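Side-chain contacts in periplasmic binding protein/LacI transcriptional regulator (Burkholderia multivorans, PDB 4YLE), which probably binds a sugar or similar small solute in the periplasm and delivers it to an ABC transporter for uptake: residues G149-K152 and V153-L157; K160-A163 and G164-V167; C229-D232 and N233-I236; N258-A261 and I262-M265. One frame throughout, in Å; residues are numbered along the deposited sequence.

The four contacts follow one another along the chain and lie in the lobe of this two-lobed binding protein that holds the parallel sheet of strands 166-171, 196-202, 226-229 and 252-254. Interaction 1 is on helix 146-160, and interaction 2 turns the chain from that helix into strand 166-171, with centres about 14 Å apart. Interaction 3 lies where strand 226-229 passes into helix 232-244, beside a bound unknown ligand. Interaction 4 leads from strand 252-254 into helix 263-268. Its centre is about 11 Å from that of interaction 3, and the two touch through Asp232. Interactions 2 and 4 are farthest apart, about 25 Å between centres; Asn231 of interaction 3 bonds the ligand.

Interaction 1: residues G149-K152 and V153-L157; sequences GARK and VGDYL
Arg151 and Asp155, one helical turn apart on helix 146-160, form an i to i+4 salt bridge along the helix surface. The arginine chain leaves CB with CG opposite the backbone N (chi1 178°) and then bends at chi2 (65°), which swings it toward the following turn. CG packs 3.7 Å from Asp155 OD2, and CD comes 3.5 Å from Asp155 OD1. NE makes the bond itself, 2.8 Å from Asp155 OD1; beyond it CZ is 3.8 Å and NH2 3.9 Å from the same oxygen, so NE and not the tip carries the bond.

The acceptor lies in the guanidinium plane, at its edge, whereas the two flat groups stand nearly perpendicular, 85° apart. The Asp155 N-H also bonds to Arg151 O, so this pair of residues is joined through both backbone and side chain. Gly154 N to Ala150 O and Tyr156 N to Lys152 O continue the helical pattern.

Arg151 also rests on Asp188, Ala189 and Ala192 of helix 177-193, which brings the ion pair to the seam between two helices. Lys152 sends its amino group elsewhere, to Val311 O. Asp155 offers its oxygens unequally to Arg151: OD1, approached on its syn side, takes the bond, while OD2 remains 3.4 Å from NE.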
ATOM      1  N   GLY A 149      -0.046  10.231  -6.048  1.00 18.20           N
ATOM      2  CA  GLY A 149       1.253   9.685  -5.731  1.00 17.55           C
ATOM      3  C   GLY A 149       1.895   9.023  -6.942  1.00 17.67           C
ATOM      4  O   GLY A 149       3.011   9.382  -7.317  1.00 19.52           O
ATOM      5  N   ALA A 150       1.176   8.095  -7.568  1.00 15.95           N
ATOM      6  CA  ALA A 150       1.667   7.406  -8.758  1.00 15.29           C
ATOM      7  C   ALA A 150       1.916   8.400  -9.890  1.00 18.64           C
ATOM      8  O   ALA A 150       2.839   8.231 -10.649  1.00 19.89           O
ATOM      9  CB  ALA A 150       0.680   6.322  -9.192  1.00 17.39           C
ATOM     10  N   ARG A 151       1.099   9.449  -9.974  1.00 18.73           N
ATOM     11  CA  ARG A 151       1.263  10.475 -11.017  1.00 18.62           C
ATOM     12  C   ARG A 151       2.596  11.182 -10.865  1.00 28.52           C
ATOM     13  O   ARG A 151       3.252  11.473 -11.866  1.00 26.51           O
ATOM     14  CB  ARG A 151       0.132  11.491 -10.963  1.00 21.13           C
ATOM     15  CG  ARG A 151       0.219  12.667 -11.998  1.00 24.15           C
ATOM     16  CD  ARG A 151       0.095  12.191 -13.422  1.00 29.23           C
ATOM     17  NE  ARG A 151       0.343  13.280 -14.379  1.00 31.24           N
ATOM     18  CZ  ARG A 151      -0.596  14.078 -14.880  1.00 44.22           C
ATOM     19  NH1 ARG A 151      -1.873  13.916 -14.551  1.00 34.72           N
ATOM     20  NH2 ARG A 151      -0.258  15.040 -15.725  1.00 38.92           N
ATOM     21  N   LYS A 152       2.996  11.480  -9.625  1.00 19.55           N
ATOM     22  CA  LYS A 152       4.327  12.059  -9.398  1.00 25.31           C
ATOM     23  C   LYS A 152       5.438  11.174  -9.977  1.00 19.92           C
ATOM     24  O   LYS A 152       6.354  11.667 -10.631  1.00 22.85           O
ATOM     25  CB  LYS A 152       4.594  12.259  -7.908  1.00 26.55           C
ATOM     26  CG  LYS A 152       3.823  13.390  -7.269  1.00 35.29           C
ATOM     27  CD  LYS A 152       4.223  13.536  -5.811  1.00 28.64           C
ATOM     28  CE  LYS A 152       3.617  14.801  -5.212  1.00 37.83           C
ATOM     29  NZ  LYS A 152       4.262  15.177  -3.910  1.00 37.95           N
ATOM     30  N   VAL A 153       5.384   9.873  -9.672  1.00 19.80           N
ATOM     31  CA  VAL A 153       6.389   8.918 -10.121  1.00 16.55           C
ATOM     32  C   VAL A 153       6.339   8.816 -11.641  1.00 22.01           C
ATOM     33  O   VAL A 153       7.356   8.934 -12.300  1.00 20.87           O
ATOM     34  CB  VAL A 153       6.180   7.557  -9.474  1.00 16.12           C
ATOM     35  CG1 VAL A 153       7.200   6.531  -9.998  1.00 17.69           C
ATOM     36  CG2 VAL A 153       6.272   7.725  -7.926  1.00 15.82           C
ATOM     37  N   GLY A 154       5.145   8.626 -12.183  1.00 20.35           N
ATOM     38  CA  GLY A 154       4.963   8.583 -13.624  1.00 19.55           C
ATOM     39  C   GLY A 154       5.474   9.823 -14.355  1.00 20.82           C
ATOM     40  O   GLY A 154       6.082   9.710 -15.449  1.00 23.92           O
ATOM     41  N   ASP A 155       5.233  11.005 -13.784  1.00 20.63           N
ATOM     42  CA  ASP A 155       5.699  12.258 -14.393  1.00 24.01           C
ATOM     43  C   ASP A 155       7.213  12.326 -14.495  1.00 25.33           C
ATOM     44  O   ASP A 155       7.740  12.824 -15.488  1.00 28.44           O
ATOM     45  CB  ASP A 155       5.205  13.486 -13.599  1.00 29.60           C
ATOM     46  CG  ASP A 155       3.737  13.805 -13.845  1.00 30.96           C
ATOM     47  OD1 ASP A 155       3.156  13.292 -14.824  1.00 28.92           O
ATOM     48  OD2 ASP A 155       3.169  14.582 -13.044  1.00 28.68           O
ATOM     49  N   TYR A 156       7.914  11.895 -13.457  1.00 22.80           N
ATOM     50  CA  TYR A 156       9.368  11.898 -13.502  1.00 28.58           C
ATOM     51  C   TYR A 156       9.875  10.985 -14.625  1.00 28.86           C
ATOM     52  O   TYR A 156      10.743  11.372 -15.413  1.00 27.16           O
ATOM     53  CB  TYR A 156       9.944  11.476 -12.156  1.00 27.71           C
ATOM     54  CG  TYR A 156      11.433  11.716 -12.055  1.00 25.64           C
ATOM     55  CD1 TYR A 156      11.950  13.000 -11.911  1.00 27.63           C
ATOM     56  CD2 TYR A 156      12.313  10.670 -12.128  1.00 22.21           C
ATOM     57  CE1 TYR A 156      13.322  13.215 -11.825  1.00 28.79           C
ATOM     58  CE2 TYR A 156      13.680  10.876 -12.048  1.00 26.29           C
ATOM     59  CZ  TYR A 156      14.178  12.138 -11.891  1.00 28.08           C
ATOM     60  OH  TYR A 156      15.549  12.336 -11.823  1.00 36.49           O
ATOM     61  N   LEU A 157       9.325   9.777 -14.699  1.00 22.09           N
ATOM     62  CA  LEU A 157       9.635   8.874 -15.793  1.00 21.55           C
ATOM     63  C   LEU A 157       9.355   9.488 -17.148  1.00 23.89           C
ATOM     64  O   LEU A 157      10.162   9.358 -18.071  1.00 25.69           O
ATOM     65  CB  LEU A 157       8.830   7.589 -15.653  1.00 20.58           C
ATOM     66  CG  LEU A 157       8.953   6.569 -16.791  1.00 21.25           C
ATOM     67  CD1 LEU A 157      10.391   6.048 -16.981  1.00 21.49           C
ATOM     68  CD2 LEU A 157       7.986   5.413 -16.494  1.00 21.53           C
TER

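Interaction 2: residues K160-A163 and G164-V167; sequences KLKA and GDQV
A type II beta turn from Lys162 to Asp165 reverses the chain between helix 146-160 and strand 166-171, and its two end residues grip each other three times. The turn bond runs from Asp165 N to Lys162 O (3.0 Å). In return, Lys162 N donates to Asp165 OD2 at 3.0 Å, reaching that oxygen from above the carboxylate plane. The third bond is a salt bridge, Lys162 NZ to Asp165 OD1 at 2.9 Å, made on the syn lone pair.

To get there, the lysine chain starts with CG between the backbone N and the carbonyl carbon (chi1 59°), which lays CG 3.3 Å from Asp165 OD1, and a bend at chi4 (-53°) turns the ammonium group back to the syn side of OD1. Two waters complete the grip. One joins Lys162 NZ to Asp165 OD2, and the other donates to both Asp165 OD1 and Ala163 O. Each carboxylate oxygen therefore accepts one bond from Lys162 and one from water, which would be expected to favour the charged form of Asp165. Gly164 takes the third position of the turn, with a positive phi of 85°.

Inward from the turn, Leu161 CD1 meets Val167 CG1 at 3.7 Å. Leu161 also reaches Ala226 and Tyr252, on strands 226-229 and 252-254, while the backbone of Val167 pairs with Lys196 and Val198 of strand 196-202.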
ATOM      1  N   LYS A 160      11.949  11.335 -19.009  1.00 32.71           N
ATOM      2  CA  LYS A 160      13.080  10.543 -19.495  1.00 29.54           C
ATOM      3  C   LYS A 160      12.733   9.771 -20.756  1.00 40.14           C
ATOM      4  O   LYS A 160      13.625   9.294 -21.468  1.00 38.17           O
ATOM      5  CB  LYS A 160      13.557   9.588 -18.394  1.00 37.42           C
ATOM      6  CG  LYS A 160      14.233  10.311 -17.239  1.00 43.93           C
ATOM      7  CD  LYS A 160      15.519   9.637 -16.819  1.00 59.94           C
ATOM      8  CE  LYS A 160      16.463  10.607 -16.112  1.00 64.15           C
ATOM      9  NZ  LYS A 160      17.728   9.911 -15.747  1.00 70.37           N
ATOM     10  N   LEU A 161      11.436   9.672 -21.032  1.00 30.97           N
ATOM     11  CA  LEU A 161      10.922   8.968 -22.187  1.00 29.64           C
ATOM     12  C   LEU A 161      10.549   9.946 -23.252  1.00 35.41           C
ATOM     13  O   LEU A 161      10.826  11.140 -23.140  1.00 32.93           O
ATOM     14  CB  LEU A 161       9.697   8.120 -21.825  1.00 24.64           C
ATOM     15  CG  LEU A 161       9.935   6.983 -20.843  1.00 24.55           C
ATOM     16  CD1 LEU A 161       8.669   6.173 -20.543  1.00 22.88           C
ATOM     17  CD2 LEU A 161      11.007   6.058 -21.347  1.00 29.65           C
ATOM     18  N   LYS A 162       9.937   9.430 -24.309  1.00 34.91           N
ATOM     19  CA  LYS A 162       9.432  10.278 -25.366  1.00 39.43           C
ATOM     20  C   LYS A 162       8.103   9.758 -25.861  1.00 34.04           C
ATOM     21  O   LYS A 162       7.740   8.606 -25.637  1.00 32.38           O
ATOM     22  CB  LYS A 162      10.434  10.365 -26.523  1.00 39.74           C
ATOM     23  CG  LYS A 162      10.785   9.040 -27.145  1.00 36.23           C
ATOM     24  CD  LYS A 162      11.890   9.199 -28.213  1.00 38.85           C
ATOM     25  CE  LYS A 162      12.151   7.883 -28.923  1.00 44.98           C
ATOM     26  NZ  LYS A 162      12.426   6.769 -27.964  1.00 47.46           N
ATOM     27  N   ALA A 163       7.374  10.645 -26.522  1.00 35.66           N
ATOM     28  CA  ALA A 163       6.104  10.312 -27.137  1.00 36.21           C
ATOM     29  C   ALA A 163       6.206   9.051 -27.976  1.00 34.63           C
ATOM     30  O   ALA A 163       7.191   8.855 -28.714  1.00 35.60           O
ATOM     31  CB  ALA A 163       5.624  11.483 -27.987  1.00 44.14           C
ATOM     32  N   GLY A 164       5.187   8.200 -27.864  1.00 35.62           N
ATOM     33  CA  GLY A 164       5.133   6.941 -28.587  1.00 30.59           C
ATOM     34  C   GLY A 164       5.856   5.775 -27.922  1.00 28.75           C
ATOM     35  O   GLY A 164       5.705   4.622 -28.344  1.00 37.28           O
ATOM     36  N   ASP A 165       6.655   6.053 -26.898  1.00 31.13           N
ATOM     37  CA  ASP A 165       7.346   4.968 -26.194  1.00 26.21           C
ATOM     38  C   ASP A 165       6.366   3.998 -25.531  1.00 32.44           C
ATOM     39  O   ASP A 165       5.450   4.425 -24.846  1.00 28.55           O
ATOM     40  CB  ASP A 165       8.272   5.508 -25.114  1.00 25.51           C
ATOM     41  CG  ASP A 165       9.575   6.044 -25.658  1.00 26.99           C
ATOM     42  OD1 ASP A 165       9.825   5.937 -26.875  1.00 28.48           O
ATOM     43  OD2 ASP A 165      10.353   6.557 -24.834  1.00 30.71           O
ATOM     44  N   GLN A 166       6.598   2.706 -25.740  1.00 28.13           N
ATOM     45  CA  GLN A 166       5.829   1.632 -25.123  1.00 25.54           C
ATOM     46  C   GLN A 166       6.236   1.389 -23.675  1.00 26.70           C
ATOM     47  O   GLN A 166       7.419   1.254 -23.369  1.00 21.11           O
ATOM     48  CB  GLN A 166       6.028   0.335 -25.900  1.00 25.32           C
ATOM     49  CG  GLN A 166       5.420   0.341 -27.308  1.00 25.39           C
ATOM     50  CD  GLN A 166       5.707  -0.927 -28.054  1.00 27.40           C
ATOM     51  OE1 GLN A 166       6.656  -1.642 -27.744  1.00 32.62           O
ATOM     52  NE2 GLN A 166       4.888  -1.217 -29.066  1.00 39.92           N
ATOM     53  N   VAL A 167       5.262   1.301 -22.771  1.00 20.47           N
ATOM     54  CA  VAL A 167       5.540   0.947 -21.385  1.00 18.99           C
ATOM     55  C   VAL A 167       4.518  -0.071 -20.874  1.00 18.36           C
ATOM     56  O   VAL A 167       3.444  -0.206 -21.455  1.00 19.11           O
ATOM     57  CB  VAL A 167       5.545   2.221 -20.492  1.00 19.05           C
ATOM     58  CG1 VAL A 167       6.419   3.292 -21.163  1.00 19.88           C
ATOM     59  CG2 VAL A 167       4.134   2.738 -20.299  1.00 23.24           C
TER
HETATM   60  O   HOH W   1      13.108   7.023 -24.893  1.00 35.65           O
HETATM   61  O   HOH W   2       8.808   6.361 -29.437  1.00 35.41           O

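Interaction 3: residues C229-D232 and N233-I236; sequences CGND and NMAI
Asn231 caps helix 232-244: its OD1 accepts the N-H of Met234 at 2.9 Å, with the donor 38° out of the amide carbonyl plane. The asparagine can reach because its CG sits between the backbone N and the carbonyl carbon (chi1 77°), turning the amide back over the first helical turn. Met234, a selenomethionine, wraps the same oxygen with its side chain. Its CB and CG each lie 3.2 Å from Asn231 OD1, and a bend at chi3 brings CE round to 3.4 Å from that atom and equally close to Gly230 N.

Main-chain bonds continue the turn, with Ala235 N bonded to Asn231 O at 3.0 Å and Ile236 N to Asp232 O at 2.8 Å. At the end of strand 226-229, Cys229 SG packs 3.7 Å from Ala235 CA, tying the strand end to the helix that follows.

Farther out, Gly230 O receives Arg182 NH1. The Asp232 carboxylate turns off the helix, its OD1 meeting Thr274 OG1 and its OD2 meeting the N-H of Ile259. Asn231 ND2 donates to Trp205 O and to an oxygen of the bound unknown ligand. With OD1 accepting from Met234 N and ND2 donating to Trp205 O, the amide rotation is probably fixed, and ND2 held where it can serve both Trp205 O and the ligand.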
ATOM      1  N   CYS A 229       5.812   0.121 -11.753  1.00 15.28           N
ATOM      2  CA  CYS A 229       5.427  -0.893 -10.784  1.00 14.00           C
ATOM      3  C   CYS A 229       4.731  -0.289  -9.599  1.00 14.94           C
ATOM      4  O   CYS A 229       5.204   0.699  -9.044  1.00 15.83           O
ATOM      5  CB  CYS A 229       6.641  -1.680 -10.305  1.00 15.24           C
ATOM      6  SG  CYS A 229       7.527  -2.464 -11.650  1.00 16.11           S
ATOM      7  N   GLY A 230       3.629  -0.924  -9.211  1.00 11.40           N
ATOM      8  CA  GLY A 230       2.792  -0.453  -8.135  1.00 12.34           C
ATOM      9  C   GLY A 230       3.416  -0.482  -6.738  1.00 14.09           C
ATOM     10  O   GLY A 230       2.934   0.180  -5.825  1.00 15.73           O
ATOM     11  N   ASN A 231       4.479  -1.244  -6.545  1.00 12.89           N
ATOM     12  CA  ASN A 231       5.245  -1.143  -5.288  1.00 14.20           C
ATOM     13  C   ASN A 231       6.699  -1.522  -5.538  1.00 15.01           C
ATOM     14  O   ASN A 231       7.040  -1.993  -6.619  1.00 13.16           O
ATOM     15  CB  ASN A 231       4.573  -1.964  -4.167  1.00 14.23           C
ATOM     16  CG  ASN A 231       4.805  -3.437  -4.277  1.00 16.08           C
ATOM     17  OD1 ASN A 231       5.206  -3.931  -5.323  1.00 17.19           O
ATOM     18  ND2 ASN A 231       4.554  -4.162  -3.180  1.00 16.73           N
ATOM     19  N   ASP A 232       7.549  -1.236  -4.566  1.00 15.82           N
ATOM     20  CA  ASP A 232       8.965  -1.472  -4.702  1.00 14.71           C
ATOM     21  C   ASP A 232       9.289  -2.963  -4.812  1.00 16.51           C
ATOM     22  O   ASP A 232      10.228  -3.345  -5.517  1.00 18.11           O
ATOM     23  CB  ASP A 232       9.730  -0.872  -3.540  1.00 16.64           C
ATOM     24  CG  ASP A 232       9.928   0.660  -3.670  1.00 16.88           C
ATOM     25  OD1 ASP A 232       9.581   1.260  -4.708  1.00 17.98           O
ATOM     26  OD2 ASP A 232      10.430   1.250  -2.680  1.00 20.50           O
ATOM     27  N   ASN A 233       8.538  -3.809  -4.118  1.00 16.32           N
ATOM     28  CA  ASN A 233       8.812  -5.248  -4.200  1.00 17.23           C
ATOM     29  C   ASN A 233       8.619  -5.730  -5.645  1.00 16.01           C
ATOM     30  O   ASN A 233       9.460  -6.492  -6.180  1.00 18.19           O
ATOM     31  CB  ASN A 233       7.944  -6.037  -3.233  1.00 18.55           C
ATOM     32  CG  ASN A 233       8.533  -6.077  -1.849  1.00 24.20           C
ATOM     33  OD1 ASN A 233       9.738  -5.813  -1.664  1.00 23.97           O
ATOM     34  ND2 ASN A 233       7.726  -6.462  -0.875  1.00 37.26           N
HETATM   35  N   MSE A 234       7.548  -5.270  -6.285  1.00 16.55           N
HETATM   36  CA  MSE A 234       7.360  -5.655  -7.680  1.00 14.99           C
HETATM   37  C   MSE A 234       8.443  -5.040  -8.544  1.00 19.57           C
HETATM   38  O   MSE A 234       8.882  -5.682  -9.515  1.00 18.87           O
HETATM   39  CB  MSE A 234       5.983  -5.279  -8.158  1.00 16.93           C
HETATM   40  CG  MSE A 234       4.948  -6.216  -7.607  1.00 13.85           C
HETATM   41 SE   MSE A 234       3.162  -5.944  -8.251  1.00 23.00          SE
HETATM   42  CE  MSE A 234       3.047  -4.041  -7.893  1.00 18.50           C
ATOM     43  N   ALA A 235       8.883  -3.824  -8.203  1.00 17.08           N
ATOM     44  CA  ALA A 235       9.972  -3.173  -8.930  1.00 18.25           C
ATOM     45  C   ALA A 235      11.270  -3.967  -8.817  1.00 19.34           C
ATOM     46  O   ALA A 235      12.001  -4.052  -9.792  1.00 18.65           O
ATOM     47  CB  ALA A 235      10.178  -1.768  -8.449  1.00 17.01           C
ATOM     48  N   ILE A 236      11.545  -4.548  -7.641  1.00 17.52           N
ATOM     49  CA  ILE A 236      12.723  -5.396  -7.450  1.00 21.61           C
ATOM     50  C   ILE A 236      12.606  -6.587  -8.385  1.00 20.82           C
ATOM     51  O   ILE A 236      13.577  -6.960  -9.051  1.00 23.34           O
ATOM     52  CB  ILE A 236      12.856  -5.853  -5.973  1.00 20.91           C
ATOM     53  CG1 ILE A 236      13.250  -4.648  -5.120  1.00 22.49           C
ATOM     54  CG2 ILE A 236      13.846  -6.999  -5.826  1.00 27.11           C
ATOM     55  CD1 ILE A 236      13.165  -4.891  -3.600  1.00 24.74           C
TER

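Interaction 4: residues N258-A261 and I262-M265; sequences NINA and IKPM
The amide of Asn260 and the ammonium group of Lys263 meet through one bond: NZ donates to Asn260 OD1 at 2.9 Å, with the donor tilted 19° from the carbonyl plane. A second amide, that of Asn258, is touched only loosely. Lys263 CE stands off its plane, 4.1 Å from Asn258 OD1, and Ile262 CG2 is equally far from this oxygen, while ND2 bonds to Asp276.

Lys263 runs extended beyond CG and lies alongside Asn260, pointing the same way, so that CE also comes 3.4 Å from Asn260 OD1. The peptide carbonyls are met from above their planes: Ile262 N bonds to Ile259 O, its donor 50° out of plane, and Lys263 N bonds to Asn260 O, 57° out.

These two successive i+3 to i bonds, of the 3-10 type, bring the loop after strand 252-254 into helix 263-268. Pro264 has no N-H to offer, and its CD lies against the carbonyls instead, 3.4 Å from Asn260 O and 3.3 Å from Ala261 O. On the buried side, Ile259 CG1 packs across Ile262 CB at 4.2 Å, and Ile262 CG2 presses to 3.2 Å from Ile259 O. Ile259 and Ala261 lean on Ile236 of helix 232-244, Ile262 reaches Val271, and Glu45 accepts the backbone N-H of Asn260 through OE2.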
ATOM      1  N   ASN A 258       9.502   3.472  -1.325  1.00 19.46           N
ATOM      2  CA  ASN A 258      10.817   3.846  -0.825  1.00 20.92           C
ATOM      3  C   ASN A 258      11.357   2.911   0.272  1.00 20.96           C
ATOM      4  O   ASN A 258      11.840   3.369   1.332  1.00 22.60           O
ATOM      5  CB  ASN A 258      10.770   5.283  -0.335  1.00 20.53           C
ATOM      6  CG  ASN A 258      12.133   5.894  -0.168  1.00 25.15           C
ATOM      7  OD1 ASN A 258      13.110   5.502  -0.820  1.00 26.00           O
ATOM      8  ND2 ASN A 258      12.224   6.856   0.744  1.00 23.97           N
ATOM      9  N   ILE A 259      11.309   1.600   0.030  1.00 21.71           N
ATOM     10  CA  ILE A 259      11.924   0.667   0.983  1.00 21.42           C
ATOM     11  C   ILE A 259      13.445   0.699   0.899  1.00 28.53           C
ATOM     12  O   ILE A 259      14.010   1.057  -0.128  1.00 25.83           O
ATOM     13  CB  ILE A 259      11.431  -0.785   0.786  1.00 21.75           C
ATOM     14  CG1 ILE A 259      11.895  -1.327  -0.570  1.00 23.04           C
ATOM     15  CG2 ILE A 259       9.906  -0.823   0.970  1.00 19.67           C
ATOM     16  CD1 ILE A 259      11.493  -2.764  -0.862  1.00 24.81           C
ATOM     17  N   ASN A 260      14.112   0.336   1.990  1.00 22.87           N
ATOM     18  CA  ASN A 260      15.572   0.367   1.999  1.00 24.70           C
ATOM     19  C   ASN A 260      16.167  -0.416   0.860  1.00 24.59           C
ATOM     20  O   ASN A 260      17.172  -0.001   0.293  1.00 27.04           O
ATOM     21  CB  ASN A 260      16.127  -0.175   3.311  1.00 27.18           C
ATOM     22  CG  ASN A 260      15.878   0.759   4.442  1.00 43.66           C
ATOM     23  OD1 ASN A 260      16.153   1.950   4.319  1.00 57.08           O
ATOM     24  ND2 ASN A 260      15.319   0.249   5.545  1.00 51.92           N
ATOM     25  N   ALA A 261      15.559  -1.549   0.516  1.00 24.27           N
ATOM     26  CA  ALA A 261      16.146  -2.401  -0.522  1.00 28.32           C
ATOM     27  C   ALA A 261      16.243  -1.636  -1.845  1.00 29.71           C
ATOM     28  O   ALA A 261      17.075  -1.955  -2.686  1.00 29.64           O
ATOM     29  CB  ALA A 261      15.335  -3.684  -0.692  1.00 33.87           C
ATOM     30  N   ILE A 262      15.412  -0.613  -2.022  1.00 26.12           N
ATOM     31  CA  ILE A 262      15.386   0.102  -3.299  1.00 25.71           C
ATOM     32  C   ILE A 262      16.472   1.179  -3.375  1.00 31.67           C
ATOM     33  O   ILE A 262      16.795   1.684  -4.449  1.00 28.05           O
ATOM     34  CB  ILE A 262      13.981   0.739  -3.554  1.00 23.60           C
ATOM     35  CG1 ILE A 262      13.627   0.655  -5.038  1.00 28.23           C
ATOM     36  CG2 ILE A 262      13.888   2.174  -3.075  1.00 26.24           C
ATOM     37  CD1 ILE A 262      13.225  -0.751  -5.490  1.00 26.07           C
ATOM     38  N   LYS A 263      17.055   1.531  -2.240  1.00 32.65           N
ATOM     39  CA  LYS A 263      18.009   2.640  -2.235  1.00 24.54           C
ATOM     40  C   LYS A 263      19.299   2.383  -3.007  1.00 26.42           C
ATOM     41  O   LYS A 263      19.732   3.250  -3.762  1.00 31.58           O
ATOM     42  CB  LYS A 263      18.303   3.024  -0.795  1.00 31.55           C
ATOM     43  CG  LYS A 263      17.073   3.652  -0.173  1.00 36.01           C
ATOM     44  CD  LYS A 263      17.217   3.933   1.309  1.00 36.45           C
ATOM     45  CE  LYS A 263      15.861   4.257   1.901  1.00 37.83           C
ATOM     46  NZ  LYS A 263      16.029   4.712   3.292  1.00 49.99           N
ATOM     47  N   PRO A 264      19.910   1.196  -2.864  1.00 29.89           N
ATOM     48  CA  PRO A 264      21.092   0.960  -3.703  1.00 33.39           C
ATOM     49  C   PRO A 264      20.738   0.985  -5.187  1.00 36.40           C
ATOM     50  O   PRO A 264      21.560   1.332  -6.028  1.00 33.55           O
ATOM     51  CB  PRO A 264      21.563  -0.429  -3.282  1.00 40.70           C
ATOM     52  CG  PRO A 264      20.905  -0.688  -1.975  1.00 38.27           C
ATOM     53  CD  PRO A 264      19.614   0.039  -2.003  1.00 32.64           C
HETATM   54  N   MSE A 265      19.496   0.629  -5.501  1.00 36.57           N
HETATM   55  CA  MSE A 265      19.061   0.589  -6.886  1.00 31.58           C
HETATM   56  C   MSE A 265      18.815   1.988  -7.456  1.00 24.89           C
HETATM   57  O   MSE A 265      19.115   2.221  -8.626  1.00 29.38           O
HETATM   58  CB  MSE A 265      17.823  -0.286  -7.007  1.00 30.36           C
HETATM   59  CG  MSE A 265      18.091  -1.680  -6.498  1.00 36.30           C
HETATM   60 SE   MSE A 265      16.608  -2.867  -6.872  1.00 36.21          SE
HETATM   61  CE  MSE A 265      17.130  -4.396  -5.753  1.00 54.18           C
TER